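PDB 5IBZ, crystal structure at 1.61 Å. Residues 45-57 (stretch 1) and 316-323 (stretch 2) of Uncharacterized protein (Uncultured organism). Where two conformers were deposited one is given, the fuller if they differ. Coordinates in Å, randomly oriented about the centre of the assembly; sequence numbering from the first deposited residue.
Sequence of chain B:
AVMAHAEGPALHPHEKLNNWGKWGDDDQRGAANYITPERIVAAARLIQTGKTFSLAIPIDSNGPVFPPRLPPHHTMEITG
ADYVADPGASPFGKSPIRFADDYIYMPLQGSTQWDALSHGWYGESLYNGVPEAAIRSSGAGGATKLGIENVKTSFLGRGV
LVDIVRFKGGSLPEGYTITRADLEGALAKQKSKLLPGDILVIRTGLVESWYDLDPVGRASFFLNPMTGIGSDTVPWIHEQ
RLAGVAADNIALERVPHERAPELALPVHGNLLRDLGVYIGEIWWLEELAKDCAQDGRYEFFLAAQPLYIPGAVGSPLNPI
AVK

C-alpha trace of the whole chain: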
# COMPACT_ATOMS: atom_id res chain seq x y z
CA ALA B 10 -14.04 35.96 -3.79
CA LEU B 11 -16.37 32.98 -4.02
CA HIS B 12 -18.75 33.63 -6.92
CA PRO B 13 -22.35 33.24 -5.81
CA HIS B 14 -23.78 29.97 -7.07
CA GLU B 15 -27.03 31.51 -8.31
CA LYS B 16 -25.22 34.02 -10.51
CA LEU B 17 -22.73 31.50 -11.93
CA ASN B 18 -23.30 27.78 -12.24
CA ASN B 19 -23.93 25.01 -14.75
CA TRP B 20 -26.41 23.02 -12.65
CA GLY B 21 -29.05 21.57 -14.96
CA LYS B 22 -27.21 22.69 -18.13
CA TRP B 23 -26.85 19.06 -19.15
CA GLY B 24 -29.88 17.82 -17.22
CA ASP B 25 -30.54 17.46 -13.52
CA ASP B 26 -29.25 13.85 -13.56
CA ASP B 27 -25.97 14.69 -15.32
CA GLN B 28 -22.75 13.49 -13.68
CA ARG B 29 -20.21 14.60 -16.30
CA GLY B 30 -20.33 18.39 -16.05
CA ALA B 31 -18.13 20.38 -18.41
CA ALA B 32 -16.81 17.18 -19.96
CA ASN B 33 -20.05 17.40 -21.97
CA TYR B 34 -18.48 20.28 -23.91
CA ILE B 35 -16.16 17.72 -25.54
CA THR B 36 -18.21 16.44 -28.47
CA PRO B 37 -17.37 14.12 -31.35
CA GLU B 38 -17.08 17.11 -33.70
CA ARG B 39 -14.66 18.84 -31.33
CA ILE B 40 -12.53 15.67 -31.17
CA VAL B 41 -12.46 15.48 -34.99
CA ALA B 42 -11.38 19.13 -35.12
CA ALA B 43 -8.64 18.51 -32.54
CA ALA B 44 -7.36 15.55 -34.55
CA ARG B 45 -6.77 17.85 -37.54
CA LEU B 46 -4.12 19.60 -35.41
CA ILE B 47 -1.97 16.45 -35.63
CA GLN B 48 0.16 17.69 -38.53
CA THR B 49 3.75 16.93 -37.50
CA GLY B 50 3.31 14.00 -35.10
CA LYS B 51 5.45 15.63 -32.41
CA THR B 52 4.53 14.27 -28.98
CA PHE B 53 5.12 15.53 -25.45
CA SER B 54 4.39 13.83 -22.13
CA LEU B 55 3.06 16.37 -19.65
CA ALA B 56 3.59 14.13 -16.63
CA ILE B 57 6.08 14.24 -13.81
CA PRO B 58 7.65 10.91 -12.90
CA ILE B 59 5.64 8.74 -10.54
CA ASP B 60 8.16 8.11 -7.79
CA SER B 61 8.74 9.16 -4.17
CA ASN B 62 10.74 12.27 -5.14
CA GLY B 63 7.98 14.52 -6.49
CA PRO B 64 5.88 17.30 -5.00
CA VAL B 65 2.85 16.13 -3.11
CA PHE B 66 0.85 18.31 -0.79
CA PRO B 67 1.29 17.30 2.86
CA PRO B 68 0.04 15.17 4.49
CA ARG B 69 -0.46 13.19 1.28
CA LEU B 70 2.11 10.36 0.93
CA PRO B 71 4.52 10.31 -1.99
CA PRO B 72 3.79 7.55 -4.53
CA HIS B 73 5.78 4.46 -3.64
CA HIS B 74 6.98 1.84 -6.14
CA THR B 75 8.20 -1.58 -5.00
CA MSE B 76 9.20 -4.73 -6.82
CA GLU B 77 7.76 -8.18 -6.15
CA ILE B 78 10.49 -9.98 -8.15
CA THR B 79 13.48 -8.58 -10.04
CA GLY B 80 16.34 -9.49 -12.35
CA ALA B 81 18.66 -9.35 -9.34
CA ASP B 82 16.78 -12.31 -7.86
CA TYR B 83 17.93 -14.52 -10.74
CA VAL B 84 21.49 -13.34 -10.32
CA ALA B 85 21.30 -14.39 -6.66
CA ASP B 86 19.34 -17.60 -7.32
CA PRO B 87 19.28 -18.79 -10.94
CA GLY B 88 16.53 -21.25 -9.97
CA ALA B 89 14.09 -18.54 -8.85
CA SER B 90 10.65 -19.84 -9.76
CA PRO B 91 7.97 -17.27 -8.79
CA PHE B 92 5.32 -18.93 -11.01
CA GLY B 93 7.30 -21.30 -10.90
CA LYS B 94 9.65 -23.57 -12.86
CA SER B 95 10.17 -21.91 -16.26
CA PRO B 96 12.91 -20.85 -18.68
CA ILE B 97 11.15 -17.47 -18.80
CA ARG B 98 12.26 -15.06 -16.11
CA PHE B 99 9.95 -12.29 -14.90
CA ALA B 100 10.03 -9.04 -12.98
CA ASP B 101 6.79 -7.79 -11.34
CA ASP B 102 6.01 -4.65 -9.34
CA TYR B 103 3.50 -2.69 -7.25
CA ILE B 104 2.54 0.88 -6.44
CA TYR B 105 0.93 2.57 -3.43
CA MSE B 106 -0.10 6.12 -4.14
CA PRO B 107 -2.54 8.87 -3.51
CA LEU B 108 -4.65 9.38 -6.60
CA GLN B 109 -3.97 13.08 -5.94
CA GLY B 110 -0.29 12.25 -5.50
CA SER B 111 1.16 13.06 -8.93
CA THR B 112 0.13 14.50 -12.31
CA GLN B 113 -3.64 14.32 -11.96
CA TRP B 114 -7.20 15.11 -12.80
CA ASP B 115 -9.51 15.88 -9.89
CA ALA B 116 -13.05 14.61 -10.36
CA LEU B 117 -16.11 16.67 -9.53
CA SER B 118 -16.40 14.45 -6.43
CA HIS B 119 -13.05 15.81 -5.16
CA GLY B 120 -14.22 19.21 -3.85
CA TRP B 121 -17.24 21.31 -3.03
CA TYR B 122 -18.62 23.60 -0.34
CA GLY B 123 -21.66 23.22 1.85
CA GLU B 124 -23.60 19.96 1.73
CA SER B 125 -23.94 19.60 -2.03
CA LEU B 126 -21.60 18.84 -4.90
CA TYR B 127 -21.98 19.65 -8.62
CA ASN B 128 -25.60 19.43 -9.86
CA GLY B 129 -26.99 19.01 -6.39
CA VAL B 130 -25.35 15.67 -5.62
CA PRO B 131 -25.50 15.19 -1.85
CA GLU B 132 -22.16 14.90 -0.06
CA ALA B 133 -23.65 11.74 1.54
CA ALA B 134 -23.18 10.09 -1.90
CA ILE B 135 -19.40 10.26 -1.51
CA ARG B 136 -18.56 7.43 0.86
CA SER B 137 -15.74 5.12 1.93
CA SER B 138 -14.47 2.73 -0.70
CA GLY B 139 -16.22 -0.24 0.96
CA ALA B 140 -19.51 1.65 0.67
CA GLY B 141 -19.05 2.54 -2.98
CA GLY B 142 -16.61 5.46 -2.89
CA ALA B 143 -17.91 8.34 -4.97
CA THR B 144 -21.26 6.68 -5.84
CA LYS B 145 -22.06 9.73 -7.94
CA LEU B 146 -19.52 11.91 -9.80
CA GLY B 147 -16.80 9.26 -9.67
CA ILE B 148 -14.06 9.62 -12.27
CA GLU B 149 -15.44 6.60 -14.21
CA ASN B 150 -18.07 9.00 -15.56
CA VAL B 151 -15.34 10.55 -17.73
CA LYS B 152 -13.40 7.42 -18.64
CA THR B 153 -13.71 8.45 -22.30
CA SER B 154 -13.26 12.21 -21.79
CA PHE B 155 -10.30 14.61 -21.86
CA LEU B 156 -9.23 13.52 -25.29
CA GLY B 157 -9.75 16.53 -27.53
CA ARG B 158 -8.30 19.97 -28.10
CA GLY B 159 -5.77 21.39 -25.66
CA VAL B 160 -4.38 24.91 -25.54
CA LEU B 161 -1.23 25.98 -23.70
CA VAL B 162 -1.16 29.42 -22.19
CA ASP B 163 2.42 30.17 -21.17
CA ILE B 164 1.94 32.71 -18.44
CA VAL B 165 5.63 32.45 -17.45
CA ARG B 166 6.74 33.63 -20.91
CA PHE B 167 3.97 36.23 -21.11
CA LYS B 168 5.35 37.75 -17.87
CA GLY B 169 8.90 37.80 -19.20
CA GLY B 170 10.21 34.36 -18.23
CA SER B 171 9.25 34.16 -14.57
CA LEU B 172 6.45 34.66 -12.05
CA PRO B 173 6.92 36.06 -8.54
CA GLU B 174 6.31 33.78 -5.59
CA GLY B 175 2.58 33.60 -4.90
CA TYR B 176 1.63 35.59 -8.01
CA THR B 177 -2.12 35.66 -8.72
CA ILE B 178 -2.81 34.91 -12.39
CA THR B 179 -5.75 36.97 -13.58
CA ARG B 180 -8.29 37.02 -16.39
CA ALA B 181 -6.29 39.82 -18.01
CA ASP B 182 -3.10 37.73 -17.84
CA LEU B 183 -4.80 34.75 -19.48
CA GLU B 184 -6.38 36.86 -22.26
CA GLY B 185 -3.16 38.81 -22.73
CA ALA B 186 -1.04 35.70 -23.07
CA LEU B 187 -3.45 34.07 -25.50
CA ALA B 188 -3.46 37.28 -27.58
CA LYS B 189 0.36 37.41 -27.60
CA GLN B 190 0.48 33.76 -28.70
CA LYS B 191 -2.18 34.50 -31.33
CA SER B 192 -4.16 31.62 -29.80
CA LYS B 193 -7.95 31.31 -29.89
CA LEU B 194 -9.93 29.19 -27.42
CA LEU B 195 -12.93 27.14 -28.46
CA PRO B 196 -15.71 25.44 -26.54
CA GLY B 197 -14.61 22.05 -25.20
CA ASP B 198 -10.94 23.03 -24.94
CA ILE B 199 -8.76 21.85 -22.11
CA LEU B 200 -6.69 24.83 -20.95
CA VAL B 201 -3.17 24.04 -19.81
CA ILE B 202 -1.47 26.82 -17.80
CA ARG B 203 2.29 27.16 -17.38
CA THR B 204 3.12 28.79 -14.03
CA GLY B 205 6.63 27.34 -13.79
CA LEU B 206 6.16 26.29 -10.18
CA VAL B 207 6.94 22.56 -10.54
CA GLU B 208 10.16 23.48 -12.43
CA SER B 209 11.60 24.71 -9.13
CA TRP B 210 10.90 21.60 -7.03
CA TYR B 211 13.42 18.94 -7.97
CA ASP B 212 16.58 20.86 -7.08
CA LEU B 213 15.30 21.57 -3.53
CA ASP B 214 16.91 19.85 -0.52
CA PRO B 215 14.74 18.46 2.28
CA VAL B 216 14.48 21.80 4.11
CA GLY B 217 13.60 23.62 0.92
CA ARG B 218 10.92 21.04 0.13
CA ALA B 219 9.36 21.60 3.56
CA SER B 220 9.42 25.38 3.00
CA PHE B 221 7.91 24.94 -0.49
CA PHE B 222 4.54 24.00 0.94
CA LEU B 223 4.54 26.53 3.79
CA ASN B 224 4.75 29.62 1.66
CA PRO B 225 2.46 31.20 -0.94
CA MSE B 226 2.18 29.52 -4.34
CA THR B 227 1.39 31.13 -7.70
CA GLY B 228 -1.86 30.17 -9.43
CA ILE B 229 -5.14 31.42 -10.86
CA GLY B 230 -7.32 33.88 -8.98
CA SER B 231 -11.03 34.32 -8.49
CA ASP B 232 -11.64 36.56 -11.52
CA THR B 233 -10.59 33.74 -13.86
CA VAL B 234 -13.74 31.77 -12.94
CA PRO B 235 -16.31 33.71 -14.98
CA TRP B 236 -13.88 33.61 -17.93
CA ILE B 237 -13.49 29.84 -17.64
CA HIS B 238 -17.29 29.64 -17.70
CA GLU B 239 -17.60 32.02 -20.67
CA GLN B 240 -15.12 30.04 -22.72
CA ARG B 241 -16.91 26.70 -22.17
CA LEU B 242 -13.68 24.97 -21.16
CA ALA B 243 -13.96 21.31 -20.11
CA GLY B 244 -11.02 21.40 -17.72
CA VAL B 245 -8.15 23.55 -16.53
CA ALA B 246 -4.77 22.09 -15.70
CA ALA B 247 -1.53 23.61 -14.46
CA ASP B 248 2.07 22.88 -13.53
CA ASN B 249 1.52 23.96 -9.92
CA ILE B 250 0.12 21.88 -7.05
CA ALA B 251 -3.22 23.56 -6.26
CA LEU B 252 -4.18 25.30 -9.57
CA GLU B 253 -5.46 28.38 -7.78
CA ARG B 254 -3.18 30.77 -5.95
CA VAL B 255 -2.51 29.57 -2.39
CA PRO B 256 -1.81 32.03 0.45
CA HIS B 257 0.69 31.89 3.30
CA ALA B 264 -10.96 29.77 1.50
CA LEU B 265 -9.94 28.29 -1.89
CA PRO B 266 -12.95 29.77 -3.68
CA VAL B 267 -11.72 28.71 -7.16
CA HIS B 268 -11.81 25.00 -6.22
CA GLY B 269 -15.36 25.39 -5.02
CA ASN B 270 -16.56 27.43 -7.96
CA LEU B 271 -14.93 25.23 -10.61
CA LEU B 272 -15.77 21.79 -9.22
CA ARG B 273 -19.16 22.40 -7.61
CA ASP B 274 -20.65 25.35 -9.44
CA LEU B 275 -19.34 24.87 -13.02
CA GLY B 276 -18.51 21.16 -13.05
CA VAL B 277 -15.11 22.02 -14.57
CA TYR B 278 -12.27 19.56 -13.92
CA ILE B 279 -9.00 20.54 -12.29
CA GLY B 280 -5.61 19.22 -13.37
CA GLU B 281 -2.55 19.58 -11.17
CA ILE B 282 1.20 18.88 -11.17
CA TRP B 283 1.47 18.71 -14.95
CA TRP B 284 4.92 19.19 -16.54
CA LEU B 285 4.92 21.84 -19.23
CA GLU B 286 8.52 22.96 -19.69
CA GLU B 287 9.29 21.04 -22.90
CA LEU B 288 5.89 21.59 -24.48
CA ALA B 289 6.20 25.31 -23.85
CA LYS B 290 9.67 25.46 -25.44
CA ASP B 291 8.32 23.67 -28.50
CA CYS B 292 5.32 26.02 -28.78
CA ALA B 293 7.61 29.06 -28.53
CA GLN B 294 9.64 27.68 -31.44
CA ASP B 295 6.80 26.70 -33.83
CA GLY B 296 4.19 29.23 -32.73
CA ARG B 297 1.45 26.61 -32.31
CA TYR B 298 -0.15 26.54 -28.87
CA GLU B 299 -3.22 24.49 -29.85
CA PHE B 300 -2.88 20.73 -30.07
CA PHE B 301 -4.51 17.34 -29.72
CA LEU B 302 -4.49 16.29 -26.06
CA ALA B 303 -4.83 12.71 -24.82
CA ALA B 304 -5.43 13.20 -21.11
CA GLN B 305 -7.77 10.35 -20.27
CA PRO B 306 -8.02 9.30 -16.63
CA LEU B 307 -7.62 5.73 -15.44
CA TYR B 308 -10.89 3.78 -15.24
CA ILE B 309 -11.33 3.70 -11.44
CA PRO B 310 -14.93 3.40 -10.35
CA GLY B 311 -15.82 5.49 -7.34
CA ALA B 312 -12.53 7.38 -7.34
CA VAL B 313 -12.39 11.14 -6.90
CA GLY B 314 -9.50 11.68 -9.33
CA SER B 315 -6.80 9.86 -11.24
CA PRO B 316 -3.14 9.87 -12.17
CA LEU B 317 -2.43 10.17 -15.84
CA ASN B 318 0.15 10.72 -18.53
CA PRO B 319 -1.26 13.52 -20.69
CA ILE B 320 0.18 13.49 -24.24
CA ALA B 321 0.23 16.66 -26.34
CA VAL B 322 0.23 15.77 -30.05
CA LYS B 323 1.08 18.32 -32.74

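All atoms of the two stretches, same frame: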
# COMPACT_ATOMS: atom_id res chain seq x y z
N ARG B 45 -7.34 17.19 -36.36
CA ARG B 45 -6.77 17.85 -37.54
C ARG B 45 -5.53 18.67 -37.17
O ARG B 45 -4.76 19.10 -38.04
CB ARG B 45 -7.82 18.75 -38.21
CG ARG B 45 -9.06 18.01 -38.74
CD ARG B 45 -8.77 17.04 -39.89
NE ARG B 45 -8.17 15.77 -39.49
CZ ARG B 45 -8.79 14.77 -38.87
NH1 ARG B 45 -8.10 13.67 -38.59
NH2 ARG B 45 -10.06 14.85 -38.48
N LEU B 46 -5.33 18.90 -35.87
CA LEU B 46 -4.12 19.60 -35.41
C LEU B 46 -2.89 18.69 -35.36
O LEU B 46 -1.77 19.16 -35.12
CB LEU B 46 -4.33 20.22 -34.03
CG LEU B 46 -5.48 21.20 -33.96
CD1 LEU B 46 -5.62 21.72 -32.53
CD2 LEU B 46 -5.30 22.33 -34.96
N ILE B 47 -3.09 17.39 -35.58
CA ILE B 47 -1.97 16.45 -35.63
C ILE B 47 -1.40 16.51 -37.06
O ILE B 47 -1.84 15.80 -37.97
CB ILE B 47 -2.39 15.02 -35.22
CG1 ILE B 47 -2.95 15.04 -33.79
CG2 ILE B 47 -1.19 14.08 -35.28
CD1 ILE B 47 -3.50 13.72 -33.29
N GLN B 48 -0.41 17.38 -37.23
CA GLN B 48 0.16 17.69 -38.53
C GLN B 48 1.62 17.25 -38.66
O GLN B 48 2.11 16.94 -39.75
CB GLN B 48 0.03 19.20 -38.76
CG GLN B 48 -1.44 19.64 -38.79
CD GLN B 48 -1.65 21.14 -38.62
OE1 GLN B 48 -0.71 21.93 -38.57
NE2 GLN B 48 -2.92 21.53 -38.53
N THR B 49 2.33 17.28 -37.53
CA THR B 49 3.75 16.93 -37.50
C THR B 49 4.03 15.61 -36.79
O THR B 49 5.08 15.00 -37.01
CB THR B 49 4.59 18.01 -36.80
OG1 THR B 49 4.24 18.07 -35.41
CG2 THR B 49 4.39 19.37 -37.45
N GLY B 50 3.13 15.20 -35.91
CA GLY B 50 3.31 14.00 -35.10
C GLY B 50 4.26 14.13 -33.93
O GLY B 50 4.63 13.13 -33.33
N LYS B 51 4.69 15.36 -33.63
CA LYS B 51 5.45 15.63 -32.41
C LYS B 51 4.59 15.27 -31.22
O LYS B 51 3.37 15.49 -31.24
CB LYS B 51 5.89 17.09 -32.32
CG LYS B 51 6.89 17.51 -33.39
CD LYS B 51 7.49 18.90 -33.13
CE LYS B 51 6.45 19.98 -33.32
NZ LYS B 51 7.09 21.33 -33.25
N THR B 52 5.21 14.66 -30.21
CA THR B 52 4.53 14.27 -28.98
C THR B 52 5.30 14.73 -27.76
O THR B 52 6.53 14.72 -27.76
CB THR B 52 4.32 12.73 -28.89
OG1 THR B 52 5.60 12.05 -29.00
CG2 THR B 52 3.36 12.24 -29.97
N PHE B 53 4.55 15.11 -26.72
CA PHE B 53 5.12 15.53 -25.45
C PHE B 53 4.33 14.94 -24.29
O PHE B 53 3.12 15.08 -24.24
CB PHE B 53 5.11 17.06 -25.34
CG PHE B 53 5.87 17.72 -26.44
CD1 PHE B 53 7.21 17.93 -26.31
CD2 PHE B 53 5.24 18.08 -27.61
CE1 PHE B 53 7.93 18.52 -27.33
CE2 PHE B 53 5.98 18.68 -28.63
CZ PHE B 53 7.30 18.88 -28.48
N SER B 54 5.01 14.24 -23.39
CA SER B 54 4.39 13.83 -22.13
C SER B 54 4.37 14.99 -21.16
O SER B 54 5.42 15.59 -20.91
CB SER B 54 5.16 12.68 -21.50
OG SER B 54 4.78 12.52 -20.15
N LEU B 55 3.20 15.27 -20.59
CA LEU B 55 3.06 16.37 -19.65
C LEU B 55 2.98 15.86 -18.22
O LEU B 55 2.41 16.52 -17.35
CB LEU B 55 1.81 17.21 -20.00
CG LEU B 55 1.68 17.55 -21.49
CD1 LEU B 55 0.44 18.42 -21.70
CD2 LEU B 55 2.89 18.27 -22.03
N ALA B 56 3.55 14.70 -17.98
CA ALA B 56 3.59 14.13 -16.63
C ALA B 56 4.94 14.32 -15.94
O ALA B 56 5.99 14.31 -16.58
CB ALA B 56 3.26 12.65 -16.69
N ILE B 57 4.88 14.44 -14.63
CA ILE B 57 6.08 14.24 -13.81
C ILE B 57 6.26 12.74 -13.56
O ILE B 57 5.31 11.95 -13.67
CB ILE B 57 6.02 14.99 -12.47
CG1 ILE B 57 4.85 14.54 -11.59
CG2 ILE B 57 5.98 16.47 -12.71
CD1 ILE B 57 5.07 14.86 -10.10
N PRO B 316 -4.39 9.57 -11.50
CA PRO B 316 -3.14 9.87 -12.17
C PRO B 316 -3.31 9.73 -13.66
O PRO B 316 -4.27 9.12 -14.15
CB PRO B 316 -2.15 8.83 -11.62
CG PRO B 316 -2.96 7.76 -11.11
CD PRO B 316 -4.31 8.32 -10.72
N LEU B 317 -2.41 10.35 -14.40
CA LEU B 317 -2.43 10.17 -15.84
C LEU B 317 -1.10 10.56 -16.44
O LEU B 317 -0.21 11.06 -15.76
CB LEU B 317 -3.54 10.97 -16.48
CG LEU B 317 -3.32 12.47 -16.48
CD1 LEU B 317 -4.08 13.07 -17.69
CD2 LEU B 317 -3.84 13.10 -15.22
N ASN B 318 -0.98 10.27 -17.74
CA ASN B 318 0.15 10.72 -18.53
C ASN B 318 -0.43 11.48 -19.72
O ASN B 318 -0.69 10.90 -20.77
CB ASN B 318 1.00 9.55 -18.98
CG ASN B 318 2.18 9.98 -19.78
OD1 ASN B 318 2.48 11.16 -19.86
ND2 ASN B 318 2.85 9.03 -20.40
N PRO B 319 -0.68 12.78 -19.55
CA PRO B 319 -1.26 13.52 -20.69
C PRO B 319 -0.27 13.64 -21.84
O PRO B 319 0.89 14.01 -21.58
CB PRO B 319 -1.57 14.90 -20.09
CG PRO B 319 -1.20 14.81 -18.62
CD PRO B 319 -0.25 13.67 -18.48
N ILE B 320 -0.68 13.33 -23.07
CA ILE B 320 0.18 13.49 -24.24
C ILE B 320 -0.35 14.61 -25.13
O ILE B 320 -1.50 14.55 -25.58
CB ILE B 320 0.26 12.21 -25.08
CG1 ILE B 320 0.59 10.98 -24.22
CG2 ILE B 320 1.32 12.38 -26.18
CD1 ILE B 320 1.92 11.06 -23.47
N ALA B 321 0.49 15.63 -25.34
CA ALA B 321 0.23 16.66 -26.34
C ALA B 321 0.74 16.17 -27.69
O ALA B 321 1.90 15.73 -27.78
CB ALA B 321 0.90 17.97 -25.95
N VAL B 322 -0.12 16.23 -28.71
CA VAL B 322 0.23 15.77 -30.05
C VAL B 322 0.04 16.91 -31.04
O VAL B 322 -1.02 17.51 -31.11
CB VAL B 322 -0.62 14.56 -30.50
CG1 VAL B 322 -0.05 13.94 -31.76
CG2 VAL B 322 -0.69 13.53 -29.39
N LYS B 323 1.10 17.22 -31.78
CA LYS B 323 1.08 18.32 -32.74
C LYS B 323 1.30 17.83 -34.17
O LYS B 323 1.29 16.62 -34.38
CB LYS B 323 2.14 19.35 -32.33
CG LYS B 323 1.74 20.06 -31.03
CD LYS B 323 2.85 20.96 -30.48
CE LYS B 323 2.92 22.23 -31.28
NZ LYS B 323 3.86 23.22 -30.65
OXT LYS B 323 1.45 18.60 -35.14

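The last residues of the chain pair with a segment more than 260 positions earlier in sequence, and the contact is organised by backbone hydrogen bonds that run from a short antiparallel ladder into the C-terminal carboxylate. Strands 52-54 and 320-322 lie at 162° to one another. At the centre, Phe53 and Ala321 form a hydrogen-bonded pair in which each amide serves the other's carbonyl: Phe53 N donates to Ala321 O at 2.9 Å, and Ala321 N to Phe53 O, also at 2.9 Å. The same alternation continues past both ends of the strands. Leu55 N donates to Pro319 O (2.8 Å), and Lys323 N to Lys51 O (2.9 Å) with a nearly straight N-H...O angle of 170°. Several of these carbonyls also receive a CA-H contact, the shortest from Thr52 CA to Ala321 O at 3.2 Å.

Beyond the ladder, the loop at 48-50 turns its amides onto the terminal carboxylate. Lys323 OXT accepts from Gln48 N at 3.1 Å and from Thr49 N at 2.9 Å, and Thr49 OG1 adds a weak bond to the same oxygen at 2.9 Å. Lys323 O accepts from Gly50 N at 2.8 Å, with a weak second bond from Thr49 N at 3.4 Å. Three successive backbone amides thus serve the two carboxylate oxygens, a favourable arrangement for a negative group in a buried residue. Gly50 adopts a positive phi of 77°, which favours glycine. Thr49 OG1 also accepts from Lys51 N (3.3 Å), so the hydroxyl links the carboxylate to the loop's own backbone. Leu46 O lies 3.3 Å from Lys323 OXT, but both are acceptors and no bond forms.

At the other end, Ser54 OG donates to Asn318 OD1 at 2.7 Å and accepts a weak bond from Ala56 N at 3.3 Å. Asn318 ND2 is satisfied elsewhere in the structure.

Apolar side chains fill in around this polar framework. Ile47 CG2 packs against Val322 CG1 at 3.7 Å. Phe53 and Ala321 share a sheet face, their CB atoms 4.4 Å apart, and Leu55 CD1 reaches Ala321 CB at 4.3 Å. Pro319, which has no amide hydrogen to donate, offers its ring to Leu55 (CB to Pro319 CG, 4.1 Å) and Ala56 (CB to Pro319 CD, 4.1 Å). The Lys323 side chain passes obliquely by the Phe53 ring, CD to CE2 at 4.3 Å. Its NZ comes within 4.6 Å of Lys51 NZ, a like-charge approach in which both amines find hydrogen-bond partners elsewhere in the structure.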